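Local structure of AvrRxo1-ORF1 (Xanthomonas oryzae pv. oryzicola, 4Z8T) at residues 64-78 with 178-192. The protein is a type III effector with a polynucleotide kinase domain that binds AvrRxo1-ORF2 and probably transfers phosphate to a nucleotide substrate. Numbering follows the deposited sequence.
Sequences QPTLFALRGNTATGK and RKVELCDIDAPLENS. With SO4 (sulfate ion), chain D; ACT (acetate ion), chain I; SO4 (sulfate ion), chain E.
Arg71 and Asp184, neighbours on adjacent strands, form a buried salt bridge side by side. Arg71 leaves the sheet extended as far as NE, CG anti to the backbone N (chi1 -177°); the turn at chi4 then brings NH1 to Asp184 OD2 (3.0 Å) on the syn side of the carboxylate, and a weak bond runs from NH1 to Asp184 OD1. Guanidinium and carboxylate are steeply turned against each other, their planes 79° apart. Outside partners fix both groups: Arg71 NE and NH2 bind the carbonyls of Leu160 and Val220, while Asp184 OD2 also takes Tyr240 and Arg224. Strands 66-71 and 179-185 run parallel, joined by seven backbone hydrogen bonds from Lys179 N-Pro65 O to Ile185 N-Arg71 O. On the face of Arg71, Ala69 CB meets Leu182 CG (3.9 Å); on the other, Glu181 CB and CG lie obliquely against the CD2-CE2 side of the Phe68 ring.

Beyond the strands the chains part, and water 1 bridges Asn73 N and Ile185 O. Ile185 packs against the loop, CG2 at Thr76 O (3.6 Å) and CD1 near Lys78 CG. Farther on, Ser192 OG donates to Thr74 O (2.7 Å), nearly in line with the carbonyl, and touches Thr76 CG2; water 2 donates to the same hydroxyl and to Ala187 O. Thr76 OG1 sits between its backbone N and carbonyl carbon (chi1 50°) and bonds Asn73 O across the type II turn from Asn73 to Thr76. Lys78 NZ holds the carbonyls of Leu70 (2.9 Å) and Gly72, while Gly77 N and Ala75 N each bind a separate sulfate. Strand, loop and the helix starting at Lys78 are consistent with a Walker A P-loop, a probable phosphate site at the C-terminal end of the parallel strands, as in Zeta-toxin-like P-loop kinases.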
ATOM      1  N   GLN A  64       5.371  40.118  10.856  1.00 20.98           N
ATOM      2  CA  GLN A  64       4.116  40.533  11.469  1.00 21.16           C
ATOM      3  C   GLN A  64       3.700  39.502  12.518  1.00 18.97           C
ATOM      4  O   GLN A  64       4.242  38.392  12.526  1.00 19.16           O
ATOM      5  CB  GLN A  64       3.025  40.698  10.403  1.00 22.31           C
ATOM      6  CG  GLN A  64       2.594  39.421   9.703  1.00 26.70           C
ATOM      7  CD  GLN A  64       1.731  39.705   8.482  1.00 33.48           C
ATOM      8  OE1 GLN A  64       0.845  40.558   8.522  1.00 37.84           O
ATOM      9  NE2 GLN A  64       1.998  38.998   7.388  1.00 36.80           N
ATOM     10  N   PRO A  65       2.747  39.851  13.405  1.00 20.36           N
ATOM     11  CA  PRO A  65       2.412  38.883  14.454  1.00 17.67           C
ATOM     12  C   PRO A  65       1.922  37.576  13.851  1.00 18.27           C
ATOM     13  O   PRO A  65       1.014  37.568  13.008  1.00 18.59           O
ATOM     14  CB  PRO A  65       1.298  39.585  15.239  1.00 18.47           C
ATOM     15  CG  PRO A  65       1.648  41.032  15.096  1.00 19.38           C
ATOM     16  CD  PRO A  65       2.153  41.175  13.677  1.00 20.66           C
ATOM     17  N   THR A  66       2.569  36.483  14.255  1.00 17.10           N
ATOM     18  CA  THR A  66       2.432  35.203  13.573  1.00 16.10           C
ATOM     19  C   THR A  66       2.406  34.093  14.609  1.00 17.36           C
ATOM     20  O   THR A  66       3.087  34.169  15.639  1.00 16.87           O
ATOM     21  CB  THR A  66       3.637  34.980  12.611  1.00 17.31           C
ATOM     22  OG1 THR A  66       3.587  35.947  11.549  1.00 18.29           O
ATOM     23  CG2 THR A  66       3.609  33.592  11.977  1.00 17.58           C
ATOM     24  N   LEU A  67       1.584  33.084  14.346  1.00 15.73           N
ATOM     25  CA  LEU A  67       1.638  31.816  15.070  1.00 15.75           C
ATOM     26  C   LEU A  67       2.341  30.843  14.137  1.00 16.44           C
ATOM     27  O   LEU A  67       1.789  30.450  13.110  1.00 16.90           O
ATOM     28  CB  LEU A  67       0.215  31.327  15.394  1.00 18.21           C
ATOM     29  CG  LEU A  67      -0.015  30.125  16.323  1.00 21.53           C
ATOM     30  CD1 LEU A  67      -1.476  30.101  16.799  1.00 23.41           C
ATOM     31  CD2 LEU A  67       0.309  28.828  15.638  1.00 22.12           C
ATOM     32  N   PHE A  68       3.575  30.469  14.468  1.00 14.86           N
ATOM     33  CA  PHE A  68       4.284  29.464  13.682  1.00 16.37           C
ATOM     34  C   PHE A  68       3.887  28.102  14.221  1.00 15.75           C
ATOM     35  O   PHE A  68       4.124  27.799  15.397  1.00 16.41           O
ATOM     36  CB  PHE A  68       5.803  29.623  13.837  1.00 15.92           C
ATOM     37  CG  PHE A  68       6.356  30.837  13.159  1.00 15.92           C
ATOM     38  CD1 PHE A  68       6.440  32.046  13.840  1.00 16.47           C
ATOM     39  CD2 PHE A  68       6.777  30.779  11.841  1.00 17.38           C
ATOM     40  CE1 PHE A  68       6.957  33.176  13.218  1.00 16.04           C
ATOM     41  CE2 PHE A  68       7.285  31.903  11.212  1.00 20.26           C
ATOM     42  CZ  PHE A  68       7.373  33.107  11.901  1.00 17.66           C
ATOM     43  N   ALA A  69       3.259  27.290  13.376  1.00 15.73           N
ATOM     44  CA  ALA A  69       2.751  25.985  13.781  1.00 15.73           C
ATOM     45  C   ALA A  69       3.585  24.924  13.068  1.00 18.07           C
ATOM     46  O   ALA A  69       3.695  24.928  11.844  1.00 18.79           O
ATOM     47  CB  ALA A  69       1.264  25.854  13.404  1.00 17.62           C
ATOM     48  N   LEU A  70       4.205  24.039  13.837  1.00 14.66           N
ATOM     49  CA  LEU A  70       4.957  22.933  13.261  1.00 14.95           C
ATOM     50  C   LEU A  70       4.171  21.651  13.495  1.00 15.99           C
ATOM     51  O   LEU A  70       4.221  21.061  14.578  1.00 16.46           O
ATOM     52  CB  LEU A  70       6.339  22.830  13.916  1.00 18.36           C
ATOM     53  CG  LEU A  70       7.065  24.174  13.994  1.00 23.30           C
ATOM     54  CD1 LEU A  70       8.390  24.068  14.763  1.00 26.91           C
ATOM     55  CD2 LEU A  70       7.294  24.688  12.595  1.00 21.95           C
ATOM     56  N   ARG A  71       3.413  21.244  12.480  1.00 13.89           N
ATOM     57  CA  ARG A  71       2.576  20.055  12.546  1.00 14.29           C
ATOM     58  C   ARG A  71       3.367  18.830  12.124  1.00 15.90           C
ATOM     59  O   ARG A  71       4.145  18.883  11.178  1.00 15.73           O
ATOM     60  CB  ARG A  71       1.406  20.227  11.572  1.00 14.36           C
ATOM     61  CG  ARG A  71       0.393  19.095  11.579  1.00 14.89           C
ATOM     62  CD  ARG A  71      -0.855  19.438  10.759  1.00 16.33           C
ATOM     63  NE  ARG A  71      -1.886  18.433  10.977  1.00 15.51           N
ATOM     64  CZ  ARG A  71      -2.068  17.347  10.227  1.00 15.62           C
ATOM     65  NH1 ARG A  71      -1.282  17.101   9.187  1.00 16.93           N
ATOM     66  NH2 ARG A  71      -3.026  16.485  10.543  1.00 16.12           N
ATOM     67  N   GLY A  72       3.145  17.715  12.806  1.00 14.74           N
ATOM     68  CA  GLY A  72       3.685  16.458  12.320  1.00 16.68           C
ATOM     69  C   GLY A  72       3.909  15.475  13.434  1.00 14.68           C
ATOM     70  O   GLY A  72       4.037  15.861  14.598  1.00 15.94           O
ATOM     71  N   ASN A  73       3.972  14.200  13.059  1.00 14.55           N
ATOM     72  CA  ASN A  73       4.151  13.129  14.024  1.00 13.86           C
ATOM     73  C   ASN A  73       5.533  13.155  14.683  1.00 16.68           C
ATOM     74  O   ASN A  73       6.449  13.849  14.251  1.00 15.63           O
ATOM     75  CB  ASN A  73       3.936  11.779  13.325  1.00 13.92           C
ATOM     76  CG  ASN A  73       3.674  10.648  14.296  1.00 15.51           C
ATOM     77  OD1 ASN A  73       3.165  10.860  15.403  1.00 16.48           O
ATOM     78  ND2 ASN A  73       4.016   9.420  13.876  1.00 15.57           N
ATOM     79  N   THR A  74       5.652  12.368  15.736  1.00 15.97           N
ATOM     80  CA  THR A  74       6.893  12.225  16.486  1.00 16.00           C
ATOM     81  C   THR A  74       8.082  11.842  15.596  1.00 15.18           C
ATOM     82  O   THR A  74       7.982  10.937  14.766  1.00 16.12           O
ATOM     83  CB  THR A  74       6.680  11.145  17.554  1.00 18.19           C
ATOM     84  OG1 THR A  74       5.532  11.491  18.344  1.00 18.75           O
ATOM     85  CG2 THR A  74       7.885  11.025  18.464  1.00 19.03           C
ATOM     86  N   ALA A  75       9.209  12.526  15.793  1.00 16.26           N
ATOM     87  CA  ALA A  75      10.476  12.149  15.160  1.00 15.61           C
ATOM     88  C   ALA A  75      10.390  12.041  13.649  1.00 18.83           C
ATOM     89  O   ALA A  75      10.921  11.097  13.046  1.00 18.87           O
ATOM     90  CB  ALA A  75      11.032  10.849  15.777  1.00 17.35           C
ATOM     91  N   THR A  76       9.747  13.030  13.039  1.00 15.75           N
ATOM     92  CA  THR A  76       9.620  13.085  11.587  1.00 16.37           C
ATOM     93  C   THR A  76      10.621  14.036  10.941  1.00 17.47           C
ATOM     94  O   THR A  76      10.650  14.168   9.719  1.00 17.67           O
ATOM     95  CB  THR A  76       8.200  13.516  11.168  1.00 14.93           C
ATOM     96  OG1 THR A  76       7.824  14.694  11.895  1.00 16.98           O
ATOM     97  CG2 THR A  76       7.196  12.404  11.458  1.00 16.25           C
ATOM     98  N   GLY A  77      11.409  14.728  11.751  1.00 18.16           N
ATOM     99  CA  GLY A  77      12.369  15.691  11.227  1.00 19.69           C
ATOM    100  C   GLY A  77      11.913  17.130  11.330  1.00 18.92           C
ATOM    101  O   GLY A  77      12.381  17.989  10.587  1.00 18.89           O
ATOM    102  N   LYS A  78      11.006  17.397  12.265  1.00 19.26           N
ATOM    103  CA  LYS A  78      10.407  18.722  12.398  1.00 19.49           C
ATOM    104  C   LYS A  78      11.436  19.801  12.706  1.00 21.73           C
ATOM    105  O   LYS A  78      11.411  20.881  12.112  1.00 20.01           O
ATOM    106  CB  LYS A  78       9.298  18.701  13.462  1.00 19.34           C
ATOM    107  CG  LYS A  78       8.161  17.745  13.099  1.00 18.57           C
ATOM    108  CD  LYS A  78       7.166  17.541  14.242  1.00 22.54           C
ATOM    109  CE  LYS A  78       6.411  18.797  14.558  1.00 20.51           C
ATOM    110  NZ  LYS A  78       5.232  18.521  15.463  1.00 19.86           N
ATOM    111  N   ARG A 178      -3.079  37.241  14.728  1.00 21.15           N
ATOM    112  CA  ARG A 178      -1.856  36.608  14.234  1.00 18.70           C
ATOM    113  C   ARG A 178      -2.117  35.870  12.932  1.00 20.68           C
ATOM    114  O   ARG A 178      -3.191  35.278  12.754  1.00 19.63           O
ATOM    115  CB  ARG A 178      -1.342  35.593  15.251  1.00 18.40           C
ATOM    116  CG  ARG A 178      -0.810  36.181  16.550  1.00 18.36           C
ATOM    117  CD  ARG A 178      -0.268  35.056  17.413  1.00 19.37           C
ATOM    118  NE  ARG A 178       0.420  35.524  18.616  1.00 20.16           N
ATOM    119  CZ  ARG A 178      -0.138  35.631  19.819  1.00 21.25           C
ATOM    120  NH1 ARG A 178      -1.417  35.324  20.009  1.00 21.31           N
ATOM    121  NH2 ARG A 178       0.595  36.055  20.838  1.00 21.39           N
ATOM    122  N   LYS A 179      -1.126  35.874  12.038  1.00 17.44           N
ATOM    123  CA  LYS A 179      -1.142  35.007  10.858  1.00 20.27           C
ATOM    124  C   LYS A 179      -0.786  33.606  11.337  1.00 21.76           C
ATOM    125  O   LYS A 179      -0.147  33.462  12.373  1.00 22.70           O
ATOM    126  CB  LYS A 179      -0.069  35.444   9.859  1.00 21.46           C
ATOM    127  CG  LYS A 179      -0.358  36.738   9.144  1.00 25.88           C
ATOM    128  CD  LYS A 179      -1.467  36.546   8.133  1.00 27.83           C
ATOM    129  CE  LYS A 179      -1.643  37.792   7.289  1.00 31.62           C
ATOM    130  NZ  LYS A 179      -2.905  37.704   6.500  1.00 34.17           N
ATOM    131  N   VAL A 180      -1.206  32.582  10.598  1.00 17.51           N
ATOM    132  CA  VAL A 180      -0.742  31.226  10.860  1.00 19.48           C
ATOM    133  C   VAL A 180       0.250  30.824   9.782  1.00 18.44           C
ATOM    134  O   VAL A 180      -0.103  30.768   8.604  1.00 19.55           O
ATOM    135  CB  VAL A 180      -1.902  30.212  10.885  1.00 18.95           C
ATOM    136  CG1 VAL A 180      -1.360  28.805  11.108  1.00 18.43           C
ATOM    137  CG2 VAL A 180      -2.881  30.566  11.983  1.00 18.81           C
ATOM    138  N   GLU A 181       1.489  30.551  10.176  1.00 17.42           N
ATOM    139  CA  GLU A 181       2.483  30.044   9.248  1.00 18.04           C
ATOM    140  C   GLU A 181       2.684  28.588   9.630  1.00 19.56           C
ATOM    141  O   GLU A 181       3.262  28.288  10.666  1.00 18.55           O
ATOM    142  CB  GLU A 181       3.794  30.821   9.385  1.00 20.70           C
ATOM    143  CG  GLU A 181       4.825  30.485   8.334  1.00 29.98           C
ATOM    144  CD  GLU A 181       4.469  31.024   6.947  1.00 26.75           C
ATOM    145  OE1 GLU A 181       3.613  31.953   6.828  1.00 31.41           O
ATOM    146  OE2 GLU A 181       5.067  30.523   5.962  1.00 37.01           O
ATOM    147  N   LEU A 182       2.181  27.679   8.802  1.00 17.97           N
ATOM    148  CA  LEU A 182       2.148  26.274   9.176  1.00 17.92           C
ATOM    149  C   LEU A 182       3.058  25.462   8.280  1.00 18.50           C
ATOM    150  O   LEU A 182       2.936  25.491   7.045  1.00 18.12           O
ATOM    151  CB  LEU A 182       0.715  25.739   9.115  1.00 17.47           C
ATOM    152  CG  LEU A 182       0.524  24.390   9.824  1.00 20.91           C
ATOM    153  CD1 LEU A 182      -0.867  24.306  10.426  1.00 19.71           C
ATOM    154  CD2 LEU A 182       0.775  23.195   8.901  1.00 17.37           C
ATOM    155  N   CYS A 183       3.983  24.739   8.905  1.00 16.21           N
ATOM    156  CA  CYS A 183       4.778  23.743   8.205  1.00 16.96           C
ATOM    157  C   CYS A 183       4.336  22.402   8.725  1.00 13.67           C
ATOM    158  O   CYS A 183       4.243  22.198   9.932  1.00 16.46           O
ATOM    159  CB  CYS A 183       6.276  23.917   8.491  1.00 20.10           C
ATOM    160  SG  CYS A 183       7.051  25.171   7.451  1.00 25.73           S
ATOM    161  N   ASP A 184       4.033  21.501   7.802  1.00 15.25           N
ATOM    162  CA  ASP A 184       3.499  20.184   8.111  1.00 14.66           C
ATOM    163  C   ASP A 184       4.540  19.197   7.589  1.00 15.27           C
ATOM    164  O   ASP A 184       4.922  19.249   6.424  1.00 17.07           O
ATOM    165  CB  ASP A 184       2.172  20.043   7.363  1.00 16.26           C
ATOM    166  CG  ASP A 184       1.382  18.822   7.763  1.00 16.48           C
ATOM    167  OD1 ASP A 184       1.811  18.072   8.667  1.00 17.19           O
ATOM    168  OD2 ASP A 184       0.311  18.615   7.155  1.00 17.68           O
ATOM    169  N   ILE A 185       5.031  18.332   8.474  1.00 15.14           N
ATOM    170  CA  ILE A 185       6.199  17.508   8.177  1.00 14.95           C
ATOM    171  C   ILE A 185       5.828  16.043   8.335  1.00 14.41           C
ATOM    172  O   ILE A 185       5.346  15.625   9.390  1.00 17.58           O
ATOM    173  CB  ILE A 185       7.359  17.840   9.148  1.00 15.70           C
ATOM    174  CG1 ILE A 185       7.776  19.322   9.004  1.00 19.14           C
ATOM    175  CG2 ILE A 185       8.557  16.940   8.838  1.00 19.50           C
ATOM    176  CD1 ILE A 185       7.319  20.227  10.143  1.00 19.51           C
ATOM    177  N   ASP A 186       6.037  15.268   7.273  1.00 14.38           N
ATOM    178  CA  ASP A 186       5.679  13.851   7.268  1.00 13.90           C
ATOM    179  C   ASP A 186       6.887  12.960   7.030  1.00 15.10           C
ATOM    180  O   ASP A 186       7.778  13.307   6.248  1.00 15.26           O
ATOM    181  CB  ASP A 186       4.682  13.555   6.151  1.00 14.68           C
ATOM    182  CG  ASP A 186       4.189  12.133   6.192  1.00 14.85           C
ATOM    183  OD1 ASP A 186       3.198  11.885   6.917  1.00 16.48           O
ATOM    184  OD2 ASP A 186       4.790  11.247   5.534  1.00 16.55           O
ATOM    185  N   ALA A 187       6.899  11.815   7.708  1.00 14.50           N
ATOM    186  CA  ALA A 187       7.827  10.736   7.393  1.00 14.51           C
ATOM    187  C   ALA A 187       7.084   9.419   7.523  1.00 15.60           C
ATOM    188  O   ALA A 187       6.092   9.331   8.244  1.00 15.89           O
ATOM    189  CB  ALA A 187       9.016  10.767   8.342  1.00 17.52           C
ATOM    190  N   PRO A 188       7.565   8.381   6.834  1.00 15.81           N
ATOM    191  CA  PRO A 188       6.965   7.056   6.994  1.00 18.05           C
ATOM    192  C   PRO A 188       7.009   6.635   8.456  1.00 16.36           C
ATOM    193  O   PRO A 188       7.911   7.063   9.187  1.00 16.42           O
ATOM    194  CB  PRO A 188       7.888   6.153   6.164  1.00 21.04           C
ATOM    195  CG  PRO A 188       8.487   7.056   5.146  1.00 22.84           C
ATOM    196  CD  PRO A 188       8.609   8.411   5.792  1.00 16.98           C
ATOM    197  N   LEU A 189       6.048   5.819   8.869  1.00 16.03           N
ATOM    198  CA  LEU A 189       5.962   5.400  10.262  1.00 14.23           C
ATOM    199  C   LEU A 189       7.256   4.772  10.742  1.00 15.11           C
ATOM    200  O   LEU A 189       7.701   5.050  11.847  1.00 15.16           O
ATOM    201  CB  LEU A 189       4.802   4.432  10.451  1.00 15.02           C
ATOM    202  CG  LEU A 189       4.614   3.803  11.834  1.00 16.67           C
ATOM    203  CD1 LEU A 189       4.529   4.850  12.930  1.00 16.59           C
ATOM    204  CD2 LEU A 189       3.339   2.964  11.821  1.00 20.30           C
ATOM    205  N   GLU A 190       7.849   3.919   9.916  1.00 18.20           N
ATOM    206  CA  GLU A 190       9.100   3.287  10.308  1.00 17.98           C
ATOM    207  C   GLU A 190      10.204   4.308  10.580  1.00 17.04           C
ATOM    208  O   GLU A 190      11.065   4.097  11.454  1.00 17.33           O
ATOM    209  CB  GLU A 190       9.531   2.285   9.233  1.00 21.02           C
ATOM    210  CG  GLU A 190      10.290   1.106   9.763  1.00 29.91           C
ATOM    211  CD  GLU A 190      10.329  -0.039   8.766  1.00 32.66           C
ATOM    212  OE1 GLU A 190      10.376   0.236   7.546  1.00 33.54           O
ATOM    213  OE2 GLU A 190      10.292  -1.212   9.206  1.00 34.35           O
ATOM    214  N   ASN A 191      10.191   5.423   9.852  1.00 17.46           N
ATOM    215  CA  ASN A 191      11.200   6.453  10.083  1.00 17.87           C
ATOM    216  C   ASN A 191      11.019   7.066  11.457  1.00 15.65           C
ATOM    217  O   ASN A 191      11.985   7.383  12.135  1.00 16.89           O
ATOM    218  CB  ASN A 191      11.146   7.559   9.020  1.00 17.95           C
ATOM    219  CG  ASN A 191      11.821   7.155   7.728  1.00 20.55           C
ATOM    220  OD1 ASN A 191      11.961   5.960   7.436  1.00 26.30           O
ATOM    221  ND2 ASN A 191      12.260   8.148   6.949  1.00 19.97           N
ATOM    222  N   SER A 192       9.769   7.258  11.861  1.00 14.39           N
ATOM    223  CA  SER A 192       9.508   7.780  13.193  1.00 15.67           C
ATOM    224  C   SER A 192       9.919   6.792  14.261  1.00 13.33           C
ATOM    225  O   SER A 192      10.425   7.192  15.298  1.00 16.22           O
ATOM    226  CB  SER A 192       8.028   8.142  13.375  1.00 15.09           C
ATOM    227  OG  SER A 192       7.720   9.332  12.656  1.00 15.61           O
TER
HETATM  228  S   SO4 D 502      13.259  15.964  14.855  1.00 31.33           S
HETATM  229  O1  SO4 D 502      12.803  14.699  14.304  1.00 25.61           O
HETATM  230  O2  SO4 D 502      14.185  16.641  13.945  1.00 33.09           O
HETATM  231  O3  SO4 D 502      13.955  15.652  16.104  1.00 34.17           O
HETATM  232  O4  SO4 D 502      12.123  16.827  15.146  1.00 34.11           O
HETATM  233  C   ACT I 507      -4.931  37.595   9.557  1.00 37.45           C
HETATM  234  O   ACT I 507      -4.543  38.017   8.448  1.00 40.26           O
HETATM  235  OXT ACT I 507      -4.335  38.072  10.557  1.00 41.06           O
HETATM  236  CH3 ACT I 507      -6.046  36.592   9.663  1.00 35.01           C
HETATM  237  S   SO4 E 503       8.535  15.394  18.577  1.00 26.54           S
HETATM  238  O1  SO4 E 503       9.761  16.176  18.746  1.00 33.79           O
HETATM  239  O2  SO4 E 503       8.382  15.120  17.150  1.00 30.97           O
HETATM  240  O3  SO4 E 503       7.415  16.217  19.036  1.00 36.60           O
HETATM  241  O4  SO4 E 503       8.568  14.181  19.390  1.00 27.02           O
HETATM  242  O   HOH W   1       3.632  13.884  10.248  1.00 16.93           O
HETATM  243  O   HOH W   2       5.513   9.224  11.199  1.00 17.45           O